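Side-chain contacts in phosphodiesterase (Salpingoeca rosetta, PDB 7D7P), which is an all-helical phosphodiesterase of the HD superfamily that carries a zinc ion and a magnesium ion: residues R91-K96 with F184-E189; F83-K88 with E135-L140; F52-D57 with D335-T340; A259-P264 with I313-F318. All coordinates share one frame; numbering follows the deposited sequence.

Following the chain from the N terminus, the loop segment 52-57 comes first and finds its partner last, on helix 336-359, so contact 3 closes a loop in which all the others are nested. Contact 2 opens at 83-88 and contact 1 at 91-96, both using helix 87-99. They close in the same order, on helix 133-145 and at the end of helix 174-187, so the two cross, their centres about 12 Å apart. Contact 4 follows in series, joining the end of helix 245-260 and the loop after it to helix 305-330. It lies across the chain's centre from contacts 1 and 2 and touches contact 3, where Thr340 meets Pro264.

Contact 1 of 4, residues R91-K96 with F184-E189; sequences RKWLQK and FEILLE
The methyl CG2 of Ile186 is shared between Trp93 and Lys96, two residues one turn apart on helix 87-99. It lies 3.7 Å from Trp93 CD1 and 3.7 Å from Lys96 CG, giving helix 174-187 its principal apolar grip here. With chi1 of Ile186 at -71°, CG1 takes the place beside the backbone N and CG2 lies anti to that N; this branch is the one presented to the indole. The side chains of Trp93 and Ile186 run at roughly a right angle to each other. The indole itself offers CD1 and NE1 of its five-membered ring, and NE1 comes within 3.8 Å of Leu187 CD1. Both methyls approach the ring obliquely. Lys96 contributes only the base of its chain: CB and CG pass the isoleucine, and a bend at chi2 (63°) then carries the ammonium end off. On the same helix, Lys92 NZ donates to Gln95 OE1 over 3.0 Å, nearly in line with the C=O bond and in the carbonyl plane. Trp93 also packs on Ile141 and Leu144 of helix 133-145, while Leu187 touches Val194. The contact between the two segments is thus apolar, built from branched methyls, an indole and the methylenes of a lysine whose charge is kept out of the interface.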
# COMPACT_ATOMS: atom_id res chain seq x y z
N ARG A 91 -37.81 -12.83 -19.93
CA ARG A 91 -37.70 -13.93 -18.97
C ARG A 91 -37.10 -15.17 -19.61
O ARG A 91 -36.35 -15.91 -18.96
CB ARG A 91 -39.07 -14.23 -18.36
CG ARG A 91 -39.61 -13.09 -17.51
CD ARG A 91 -40.98 -13.41 -16.94
NE ARG A 91 -41.46 -12.33 -16.08
CZ ARG A 91 -41.13 -12.20 -14.80
NH1 ARG A 91 -40.31 -13.08 -14.23
NH2 ARG A 91 -41.61 -11.19 -14.09
N LYS A 92 -37.43 -15.43 -20.88
CA LYS A 92 -36.82 -16.56 -21.58
C LYS A 92 -35.33 -16.33 -21.81
O LYS A 92 -34.53 -17.26 -21.67
CB LYS A 92 -37.54 -16.79 -22.91
CG LYS A 92 -37.07 -18.02 -23.67
CD LYS A 92 -37.27 -19.30 -22.86
CE LYS A 92 -38.75 -19.54 -22.56
NZ LYS A 92 -38.95 -20.68 -21.63
N TRP A 93 -34.95 -15.10 -22.15
CA TRP A 93 -33.54 -14.76 -22.28
C TRP A 93 -32.82 -14.93 -20.94
O TRP A 93 -31.72 -15.50 -20.89
CB TRP A 93 -33.39 -13.33 -22.81
CG TRP A 93 -32.00 -12.78 -22.75
CD1 TRP A 93 -30.97 -13.05 -23.60
CD2 TRP A 93 -31.49 -11.85 -21.78
NE1 TRP A 93 -29.85 -12.35 -23.23
CE2 TRP A 93 -30.14 -11.61 -22.11
CE3 TRP A 93 -32.04 -11.21 -20.67
CZ2 TRP A 93 -29.34 -10.74 -21.37
CZ3 TRP A 93 -31.24 -10.35 -19.93
CH2 TRP A 93 -29.90 -10.12 -20.29
N LEU A 94 -33.42 -14.44 -19.85
CA LEU A 94 -32.84 -14.61 -18.53
C LEU A 94 -32.59 -16.09 -18.22
O LEU A 94 -31.53 -16.45 -17.71
CB LEU A 94 -33.74 -13.99 -17.47
CG LEU A 94 -33.72 -12.47 -17.35
CD1 LEU A 94 -34.73 -11.99 -16.32
CD2 LEU A 94 -32.33 -12.01 -16.97
N GLN A 95 -33.57 -16.94 -18.51
CA GLN A 95 -33.41 -18.37 -18.28
C GLN A 95 -32.26 -18.94 -19.11
O GLN A 95 -31.44 -19.70 -18.60
CB GLN A 95 -34.71 -19.10 -18.59
CG GLN A 95 -34.64 -20.61 -18.44
CD GLN A 95 -35.95 -21.29 -18.79
OE1 GLN A 95 -36.62 -20.93 -19.75
NE2 GLN A 95 -36.33 -22.28 -17.98
N LYS A 96 -32.20 -18.58 -20.39
CA LYS A 96 -31.13 -19.09 -21.25
C LYS A 96 -29.76 -18.59 -20.80
O LYS A 96 -28.78 -19.32 -20.91
CB LYS A 96 -31.39 -18.71 -22.70
CG LYS A 96 -30.40 -19.31 -23.69
CD LYS A 96 -30.47 -20.83 -23.70
CE LYS A 96 -29.58 -21.41 -24.79
NZ LYS A 96 -29.86 -22.86 -25.03
N PHE A 184 -24.19 -12.88 -27.84
CA PHE A 184 -24.98 -12.60 -29.03
C PHE A 184 -25.63 -13.85 -29.60
O PHE A 184 -26.71 -13.76 -30.19
CB PHE A 184 -24.10 -11.91 -30.08
CG PHE A 184 -23.74 -10.49 -29.72
CD1 PHE A 184 -24.62 -9.45 -29.97
CD2 PHE A 184 -22.53 -10.20 -29.11
CE1 PHE A 184 -24.31 -8.15 -29.63
CE2 PHE A 184 -22.21 -8.90 -28.76
CZ PHE A 184 -23.10 -7.87 -29.02
N GLU A 185 -25.00 -15.01 -29.42
CA GLU A 185 -25.64 -16.26 -29.82
C GLU A 185 -26.92 -16.50 -29.02
O GLU A 185 -27.92 -16.98 -29.56
CB GLU A 185 -24.67 -17.43 -29.63
CG GLU A 185 -24.92 -18.60 -30.57
CD GLU A 185 -24.47 -18.32 -31.99
OE1 GLU A 185 -23.45 -17.62 -32.17
OE2 GLU A 185 -25.14 -18.81 -32.92
N ILE A 186 -26.90 -16.16 -27.73
CA ILE A 186 -28.10 -16.27 -26.91
C ILE A 186 -29.11 -15.19 -27.29
O ILE A 186 -30.31 -15.45 -27.42
CB ILE A 186 -27.73 -16.20 -25.42
CG1 ILE A 186 -27.00 -17.47 -24.98
CG2 ILE A 186 -28.98 -15.97 -24.57
CD1 ILE A 186 -26.33 -17.33 -23.63
N LEU A 187 -28.62 -13.96 -27.49
CA LEU A 187 -29.50 -12.82 -27.69
C LEU A 187 -30.21 -12.88 -29.03
O LEU A 187 -31.42 -12.67 -29.12
CB LEU A 187 -28.70 -11.52 -27.56
CG LEU A 187 -29.49 -10.22 -27.51
CD1 LEU A 187 -30.36 -10.19 -26.27
CD2 LEU A 187 -28.54 -9.02 -27.54
N LEU A 188 -29.46 -13.16 -30.10
CA LEU A 188 -30.04 -13.16 -31.44
C LEU A 188 -30.97 -14.33 -31.71
O LEU A 188 -31.56 -14.40 -32.79
CB LEU A 188 -28.92 -13.14 -32.49
CG LEU A 188 -27.97 -11.94 -32.42
CD1 LEU A 188 -26.97 -11.96 -33.57
CD2 LEU A 188 -28.75 -10.63 -32.40
N GLU A 189 -31.13 -15.26 -30.76
CA GLU A 189 -32.13 -16.29 -30.91
C GLU A 189 -33.53 -15.67 -30.85
O GLU A 189 -33.77 -14.70 -30.12
CB GLU A 189 -31.96 -17.36 -29.83
CG GLU A 189 -32.76 -18.63 -30.06
CD GLU A 189 -34.17 -18.53 -29.50
OE1 GLU A 189 -35.07 -19.24 -30.01
OE2 GLU A 189 -34.38 -17.74 -28.56

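Contact 2 of 4, residues F83-K88 with E135-L140; sequences FNIDEK and ELLAML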
# COMPACT_ATOMS: atom_id res chain seq x y z
N PHE A 83 -38.01 0.35 -25.00
CA PHE A 83 -37.76 -0.47 -26.18
C PHE A 83 -38.88 -1.46 -26.46
O PHE A 83 -38.69 -2.37 -27.28
CB PHE A 83 -36.42 -1.19 -26.05
CG PHE A 83 -35.24 -0.26 -26.03
CD1 PHE A 83 -34.76 0.30 -27.20
CD2 PHE A 83 -34.63 0.08 -24.83
CE1 PHE A 83 -33.68 1.16 -27.19
CE2 PHE A 83 -33.55 0.95 -24.81
CZ PHE A 83 -33.08 1.49 -25.99
N ASN A 84 -40.04 -1.31 -25.82
CA ASN A 84 -41.20 -2.18 -26.03
C ASN A 84 -40.80 -3.65 -25.91
O ASN A 84 -41.11 -4.48 -26.77
CB ASN A 84 -41.87 -1.89 -27.37
CG ASN A 84 -42.35 -0.45 -27.50
OD1 ASN A 84 -42.75 0.17 -26.51
ND2 ASN A 84 -42.31 0.08 -28.72
N ILE A 85 -40.10 -3.96 -24.82
CA ILE A 85 -39.54 -5.29 -24.63
C ILE A 85 -40.65 -6.28 -24.28
O ILE A 85 -41.44 -6.03 -23.36
CB ILE A 85 -38.45 -5.27 -23.54
CG1 ILE A 85 -37.17 -4.64 -24.08
CG2 ILE A 85 -38.19 -6.67 -23.01
CD1 ILE A 85 -36.08 -4.45 -23.04
N ASP A 86 -40.71 -7.39 -25.01
CA ASP A 86 -41.61 -8.48 -24.67
C ASP A 86 -41.11 -9.16 -23.40
O ASP A 86 -40.04 -9.79 -23.39
CB ASP A 86 -41.68 -9.48 -25.83
CG ASP A 86 -42.73 -10.56 -25.62
OD1 ASP A 86 -43.31 -10.64 -24.52
OD2 ASP A 86 -42.97 -11.33 -26.58
N GLU A 87 -41.87 -9.02 -22.31
CA GLU A 87 -41.43 -9.55 -21.03
C GLU A 87 -41.35 -11.07 -21.01
O GLU A 87 -40.64 -11.63 -20.17
CB GLU A 87 -42.35 -9.05 -19.91
CG GLU A 87 -42.05 -7.63 -19.48
CD GLU A 87 -43.12 -7.05 -18.59
OE1 GLU A 87 -43.16 -7.42 -17.39
OE2 GLU A 87 -43.91 -6.22 -19.07
N LYS A 88 -42.06 -11.75 -21.92
CA LYS A 88 -41.88 -13.19 -22.05
C LYS A 88 -40.53 -13.52 -22.69
O LYS A 88 -39.92 -14.54 -22.35
CB LYS A 88 -43.02 -13.79 -22.87
CG LYS A 88 -44.39 -13.56 -22.25
CD LYS A 88 -45.46 -14.44 -22.90
CE LYS A 88 -45.50 -14.24 -24.40
NZ LYS A 88 -45.80 -12.83 -24.77
N GLU A 135 -27.36 2.64 -24.89
CA GLU A 135 -26.18 2.23 -24.12
C GLU A 135 -26.56 1.69 -22.75
O GLU A 135 -25.88 0.81 -22.22
CB GLU A 135 -25.20 3.40 -23.99
CG GLU A 135 -24.57 3.83 -25.31
CD GLU A 135 -23.94 5.21 -25.24
OE1 GLU A 135 -24.13 5.91 -24.21
OE2 GLU A 135 -23.27 5.61 -26.21
N LEU A 136 -27.64 2.21 -22.16
CA LEU A 136 -28.10 1.69 -20.87
C LEU A 136 -28.57 0.24 -21.01
O LEU A 136 -28.19 -0.62 -20.20
CB LEU A 136 -29.22 2.57 -20.32
CG LEU A 136 -29.84 2.12 -18.99
CD1 LEU A 136 -28.80 2.11 -17.88
CD2 LEU A 136 -31.03 3.01 -18.63
N LEU A 137 -29.39 -0.04 -22.02
CA LEU A 137 -29.81 -1.41 -22.29
C LEU A 137 -28.61 -2.30 -22.57
O LEU A 137 -28.56 -3.45 -22.13
CB LEU A 137 -30.79 -1.44 -23.45
CG LEU A 137 -31.23 -2.81 -23.97
CD1 LEU A 137 -32.01 -3.57 -22.91
CD2 LEU A 137 -32.05 -2.67 -25.25
N ALA A 138 -27.62 -1.78 -23.30
CA ALA A 138 -26.42 -2.56 -23.61
C ALA A 138 -25.62 -2.89 -22.36
O ALA A 138 -25.03 -3.97 -22.27
CB ALA A 138 -25.55 -1.82 -24.62
N MET A 139 -25.57 -1.97 -21.39
CA MET A 139 -24.80 -2.23 -20.18
C MET A 139 -25.45 -3.32 -19.33
O MET A 139 -24.75 -4.12 -18.69
CB MET A 139 -24.64 -0.95 -19.37
CG MET A 139 -23.74 0.08 -20.05
SD MET A 139 -22.08 -0.55 -20.35
CE MET A 139 -21.47 -0.68 -18.67
N LEU A 140 -26.79 -3.38 -19.32
CA LEU A 140 -27.48 -4.43 -18.57
C LEU A 140 -27.22 -5.80 -19.19
O LEU A 140 -26.97 -6.78 -18.46
CB LEU A 140 -28.98 -4.14 -18.52
CG LEU A 140 -29.41 -2.82 -17.89
CD1 LEU A 140 -30.93 -2.78 -17.69
CD2 LEU A 140 -28.70 -2.58 -16.57
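Leu137 meets Phe83 and Ile85 in the all-helical phosphodiesterase fold, at the connection between helices 79-82 and 87-99: Phe83 directly follows helix 79-82, and Asp86 is the N-cap of helix 87-99. Leu137 projects from helix 133-145 toward this bend. Its CB already touches the phenyl ring, 3.9 Å from Phe83 CE2. The torsion about CA-CB (chi1 174°) sets CG anti to the backbone N, and from CG the side chain forks between its two neighbours. Branch CD2 settles over one face of the Phe83 ring in a CH-pi contact, 4.0 Å from the ring centroid and 18° off the normal. It leans toward the rim, so that Phe83 CD2 is its nearest ring atom at 3.8 Å. Branch CD1 goes to the isoleucine, 4.2 Å from Ile85 CD1, where the two side chains run alongside each other, pointing opposite ways. One leucine therefore fills the angle between an aromatic face and an aliphatic end, and all three residues are buried. Ile80 and Val194 also line Ile85, and Leu198 packs on Phe83, whose carbonyl accepts from Asn197 ND2. Beyond the bend, the new helix is capped by a carboxylate. Lys88 N donates to Asp86 OD1 over 3.1 Å with an N-H...O angle of 149°, reaching that oxygen from above the carboxylate plane.

Contact 3 of 4, residues F52-D57 with D335-T340; sequences FTWDFD and DFLLDT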
# COMPACT_ATOMS: atom_id res chain seq x y z
N PHE A 52 -32.23 -0.31 -4.51
CA PHE A 52 -30.98 0.45 -4.44
C PHE A 52 -30.33 0.21 -3.08
O PHE A 52 -30.64 0.88 -2.09
CB PHE A 52 -31.24 1.93 -4.68
CG PHE A 52 -30.03 2.69 -5.15
CD1 PHE A 52 -29.17 3.28 -4.24
CD2 PHE A 52 -29.76 2.81 -6.50
CE1 PHE A 52 -28.05 3.97 -4.67
CE2 PHE A 52 -28.64 3.50 -6.94
CZ PHE A 52 -27.79 4.09 -6.02
N THR A 53 -29.41 -0.75 -3.03
CA THR A 53 -28.67 -1.04 -1.81
C THR A 53 -27.30 -1.59 -2.18
O THR A 53 -27.21 -2.58 -2.91
CB THR A 53 -29.43 -2.02 -0.91
OG1 THR A 53 -28.55 -2.53 0.10
CG2 THR A 53 -30.01 -3.18 -1.71
N TRP A 54 -26.25 -0.94 -1.69
CA TRP A 54 -24.89 -1.38 -1.95
C TRP A 54 -24.51 -2.64 -1.18
O TRP A 54 -23.45 -3.22 -1.46
CB TRP A 54 -23.91 -0.25 -1.63
CG TRP A 54 -24.01 0.92 -2.57
CD1 TRP A 54 -24.84 2.00 -2.45
CD2 TRP A 54 -23.25 1.13 -3.76
NE1 TRP A 54 -24.64 2.86 -3.50
CE2 TRP A 54 -23.68 2.35 -4.32
CE3 TRP A 54 -22.26 0.39 -4.42
CZ2 TRP A 54 -23.14 2.85 -5.51
CZ3 TRP A 54 -21.73 0.90 -5.60
CH2 TRP A 54 -22.17 2.12 -6.13
N ASP A 55 -25.33 -3.06 -0.23
CA ASP A 55 -25.09 -4.27 0.54
C ASP A 55 -25.63 -5.53 -0.14
O ASP A 55 -25.60 -6.61 0.46
CB ASP A 55 -25.71 -4.14 1.94
CG ASP A 55 -24.95 -3.17 2.82
OD1 ASP A 55 -23.95 -2.58 2.36
OD2 ASP A 55 -25.37 -2.98 3.98
N PHE A 56 -26.13 -5.41 -1.37
CA PHE A 56 -26.73 -6.55 -2.06
C PHE A 56 -25.71 -7.67 -2.25
O PHE A 56 -24.57 -7.43 -2.67
CB PHE A 56 -27.30 -6.10 -3.41
CG PHE A 56 -27.75 -7.24 -4.28
CD1 PHE A 56 -28.98 -7.84 -4.08
CD2 PHE A 56 -26.93 -7.71 -5.30
CE1 PHE A 56 -29.39 -8.89 -4.88
CE2 PHE A 56 -27.34 -8.76 -6.11
CZ PHE A 56 -28.57 -9.35 -5.89
N ASP A 57 -26.14 -8.89 -1.95
CA ASP A 57 -25.31 -10.08 -2.12
C ASP A 57 -26.18 -11.20 -2.67
O ASP A 57 -27.15 -11.61 -2.01
CB ASP A 57 -24.65 -10.49 -0.80
CG ASP A 57 -23.53 -11.49 -1.00
OD1 ASP A 57 -23.34 -11.97 -2.14
OD2 ASP A 57 -22.82 -11.80 -0.02
N ASP A 335 -16.69 8.24 -3.96
CA ASP A 335 -15.55 8.13 -3.05
C ASP A 335 -15.89 7.43 -1.75
O ASP A 335 -14.98 7.08 -0.99
CB ASP A 335 -14.94 9.51 -2.78
CG ASP A 335 -15.89 10.46 -2.07
OD1 ASP A 335 -17.06 10.08 -1.81
OD2 ASP A 335 -15.47 11.59 -1.78
N PHE A 336 -17.18 7.20 -1.46
CA PHE A 336 -17.53 6.41 -0.28
C PHE A 336 -17.08 4.96 -0.41
O PHE A 336 -16.91 4.28 0.61
CB PHE A 336 -19.04 6.46 -0.04
CG PHE A 336 -19.86 5.79 -1.11
CD1 PHE A 336 -20.27 6.50 -2.23
CD2 PHE A 336 -20.24 4.46 -0.98
CE1 PHE A 336 -21.02 5.89 -3.22
CE2 PHE A 336 -21.00 3.85 -1.96
CZ PHE A 336 -21.39 4.56 -3.08
N LEU A 337 -16.87 4.48 -1.64
CA LEU A 337 -16.36 3.13 -1.84
C LEU A 337 -14.94 2.98 -1.29
O LEU A 337 -14.55 1.88 -0.89
CB LEU A 337 -16.39 2.77 -3.33
CG LEU A 337 -17.78 2.78 -3.97
CD1 LEU A 337 -17.68 2.79 -5.49
CD2 LEU A 337 -18.59 1.59 -3.48
N LEU A 338 -14.16 4.06 -1.28
CA LEU A 338 -12.82 4.00 -0.71
C LEU A 338 -12.86 3.70 0.78
O LEU A 338 -11.95 3.03 1.30
CB LEU A 338 -12.08 5.31 -0.97
CG LEU A 338 -11.58 5.52 -2.41
CD1 LEU A 338 -11.04 6.93 -2.59
CD2 LEU A 338 -10.52 4.49 -2.76
N ASP A 339 -13.89 4.17 1.48
CA ASP A 339 -14.04 3.84 2.90
C ASP A 339 -14.44 2.38 3.09
O ASP A 339 -14.04 1.76 4.08
CB ASP A 339 -15.08 4.76 3.55
CG ASP A 339 -14.67 6.22 3.51
OD1 ASP A 339 -13.45 6.50 3.57
OD2 ASP A 339 -15.56 7.09 3.42
N THR A 340 -15.22 1.82 2.16
CA THR A 340 -15.53 0.40 2.22
C THR A 340 -14.28 -0.43 1.94
O THR A 340 -14.02 -1.43 2.63
CB THR A 340 -16.64 0.05 1.23
OG1 THR A 340 -17.82 0.79 1.55
CG2 THR A 340 -16.95 -1.44 1.28
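Trp54 occupies the second position of a type I beta turn running from Thr53 to Phe56, and it faces the first turn of helix 336-359, with its CA 9.6 Å from that of Leu337. The turn's closing bond is weak, but Thr53 OG1 also accepts from Asp55 N at 3.3 Å, an ST turn. The wide backbone separation is bridged by large side chains. Phe336 stands edge-on to the indole in a T-shaped pair: the centroids of the phenyl and the five-membered indole ring are 5.0 Å apart and the planes meet at 78°. Phe336 CZ leads, poised over the indole face toward its rim and 3.4 Å from Trp54 CE2, so the rings are tightly packed. Phe336 reaches this site with CG in the crowded position between its backbone N and carbonyl carbon (chi1 67°). Leu337 CG lies over one face of that phenyl ring, while its branch CD2 comes obliquely to the benzene part of the indole, 3.9 Å from Trp54 CZ3. The tryptophan is thus met by consecutive residues of one helix. Lys266 NZ hydrogen-bonds to the carbonyl oxygens of Trp54 and Phe56, fixing the turn to the loop before helix 268-291. Around the contact, Trp54 also rests on Ser125 and Leu337 on His324, which places loop segment 52-57 among helices 109-126, 305-330 and 336-359.

Contact 4 of 4, residues A259-P264 with I313-F318; sequences ADLHNP and IGFINF. With ZN (zinc ion), chain G.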
# COMPACT_ATOMS: atom_id res chain seq x y z
N ALA A 259 -17.65 -2.82 -11.66
CA ALA A 259 -18.67 -3.71 -11.12
C ALA A 259 -18.20 -5.16 -11.11
O ALA A 259 -18.64 -5.94 -10.25
CB ALA A 259 -19.97 -3.58 -11.91
N ASP A 260 -17.33 -5.54 -12.04
CA ASP A 260 -16.80 -6.90 -12.06
C ASP A 260 -16.01 -7.20 -10.79
O ASP A 260 -16.08 -8.30 -10.25
CB ASP A 260 -15.93 -7.11 -13.30
CG ASP A 260 -15.65 -8.58 -13.57
OD1 ASP A 260 -16.35 -9.43 -12.99
OD2 ASP A 260 -14.73 -8.87 -14.37
N LEU A 261 -15.25 -6.22 -10.31
CA LEU A 261 -14.46 -6.37 -9.08
C LEU A 261 -15.27 -5.91 -7.87
O LEU A 261 -14.90 -4.97 -7.16
CB LEU A 261 -13.15 -5.60 -9.21
CG LEU A 261 -12.28 -5.90 -10.43
CD1 LEU A 261 -11.02 -5.05 -10.42
CD2 LEU A 261 -11.94 -7.38 -10.51
N HIS A 262 -16.39 -6.59 -7.64
CA HIS A 262 -17.32 -6.18 -6.59
C HIS A 262 -16.92 -6.66 -5.20
O HIS A 262 -17.47 -6.15 -4.22
CB HIS A 262 -18.74 -6.68 -6.92
CG HIS A 262 -18.83 -8.16 -7.13
ND1 HIS A 262 -18.70 -9.07 -6.10
CD2 HIS A 262 -19.05 -8.89 -8.25
CE1 HIS A 262 -18.83 -10.29 -6.58
NE2 HIS A 262 -19.04 -10.21 -7.88
N ASN A 263 -15.99 -7.61 -5.09
CA ASN A 263 -15.65 -8.17 -3.79
C ASN A 263 -15.19 -7.12 -2.77
O ASN A 263 -15.74 -7.10 -1.66
CB ASN A 263 -14.59 -9.27 -3.96
CG ASN A 263 -15.19 -10.59 -4.40
OD1 ASN A 263 -16.33 -10.64 -4.85
ND2 ASN A 263 -14.41 -11.66 -4.27
N PRO A 264 -14.22 -6.25 -3.06
CA PRO A 264 -13.73 -5.33 -2.02
C PRO A 264 -14.65 -4.16 -1.73
O PRO A 264 -14.38 -3.42 -0.77
CB PRO A 264 -12.39 -4.83 -2.59
CG PRO A 264 -12.10 -5.69 -3.79
CD PRO A 264 -13.44 -6.10 -4.30
N ILE A 313 -4.98 -8.60 0.69
CA ILE A 313 -4.25 -7.38 1.03
C ILE A 313 -3.46 -6.88 -0.18
O ILE A 313 -3.47 -5.69 -0.50
CB ILE A 313 -3.33 -7.62 2.24
CG1 ILE A 313 -4.16 -7.91 3.49
CG2 ILE A 313 -2.42 -6.42 2.47
CD1 ILE A 313 -3.37 -8.56 4.60
N GLY A 314 -2.77 -7.79 -0.87
CA GLY A 314 -2.02 -7.39 -2.05
C GLY A 314 -2.91 -6.96 -3.19
O GLY A 314 -2.61 -5.98 -3.89
N PHE A 315 -4.02 -7.67 -3.40
CA PHE A 315 -4.93 -7.32 -4.49
C PHE A 315 -5.59 -5.97 -4.25
O PHE A 315 -5.79 -5.19 -5.19
CB PHE A 315 -5.98 -8.42 -4.66
CG PHE A 315 -6.92 -8.19 -5.80
CD1 PHE A 315 -6.45 -8.14 -7.10
CD2 PHE A 315 -8.28 -8.03 -5.58
CE1 PHE A 315 -7.32 -7.93 -8.16
CE2 PHE A 315 -9.16 -7.83 -6.63
CZ PHE A 315 -8.68 -7.77 -7.93
N ILE A 316 -5.91 -5.67 -2.99
CA ILE A 316 -6.53 -4.38 -2.68
C ILE A 316 -5.50 -3.26 -2.75
O ILE A 316 -5.78 -2.18 -3.29
CB ILE A 316 -7.22 -4.45 -1.31
CG1 ILE A 316 -8.48 -5.33 -1.38
CG2 ILE A 316 -7.56 -3.06 -0.80
CD1 ILE A 316 -9.06 -5.68 -0.04
N ASN A 317 -4.30 -3.49 -2.22
CA ASN A 317 -3.32 -2.42 -2.12
C ASN A 317 -2.78 -2.00 -3.48
O ASN A 317 -2.46 -0.82 -3.68
CB ASN A 317 -2.17 -2.83 -1.21
CG ASN A 317 -2.29 -2.25 0.19
OD1 ASN A 317 -3.04 -1.29 0.41
ND2 ASN A 317 -1.56 -2.81 1.14
N PHE A 318 -2.66 -2.94 -4.42
CA PHE A 318 -2.01 -2.65 -5.70
C PHE A 318 -2.95 -2.62 -6.89
O PHE A 318 -2.55 -2.15 -7.96
CB PHE A 318 -0.89 -3.67 -5.96
CG PHE A 318 0.32 -3.47 -5.10
CD1 PHE A 318 1.11 -2.34 -5.25
CD2 PHE A 318 0.66 -4.40 -4.13
CE1 PHE A 318 2.23 -2.15 -4.46
CE2 PHE A 318 1.78 -4.21 -3.34
CZ PHE A 318 2.56 -3.09 -3.50
ZN ZN G . -16.70 -11.50 -13.85
O HOH W 1 -15.02 -11.08 -15.65
O HOH W 2 -14.79 -12.26 -12.67
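Asp260 OD1 binds the zinc ion at 2.3 Å, just ahead of Leu261, which packs against Phe315. This is the metal site of the HD-superfamily helical fold: His111, His146 and Asp147 supply further ligands, and two waters complete a set of six. With CG anti to the backbone N (chi1 -165°), the carboxylate of Asp260 reaches the metal with one oxygen and turns the other toward a zinc-bound water. Water 1, itself 2.5 Å from the zinc ion, donates to Asp260 OD2 over 2.6 Å. Both carboxylate oxygens are thereby engaged, which should hold the group's rotation. In the second shell, His262 NE2 is hydrogen-bonded to ND1 of the zinc ligand His111, and the His262 ring also packs edge-to-face with Trp274.

Helix 245-260 ends here, and the chain bends through an inverse gamma turn centred on Leu261. The turn sends Leu261 toward helix 305-330, where its methyl CD2 meets the phenyl edge of Phe315 close to the ring plane, 4.2 Å from CZ. Phe315 extends to that point with CG anti to its backbone N (chi1 -177°), and the two side chains meet at a slant. The contact is wholly apolar, joining the metal-binding helix end to a helix that provides none of the zinc ligands. Further along, Pro264 O accepts from Asn344 ND2 of helix 336-359, and Ile316 also touches Ile341 of that helix. Across the contact, the proline ring meets the isoleucine through Pro264 CB, 4.1 Å from Ile316 CG1.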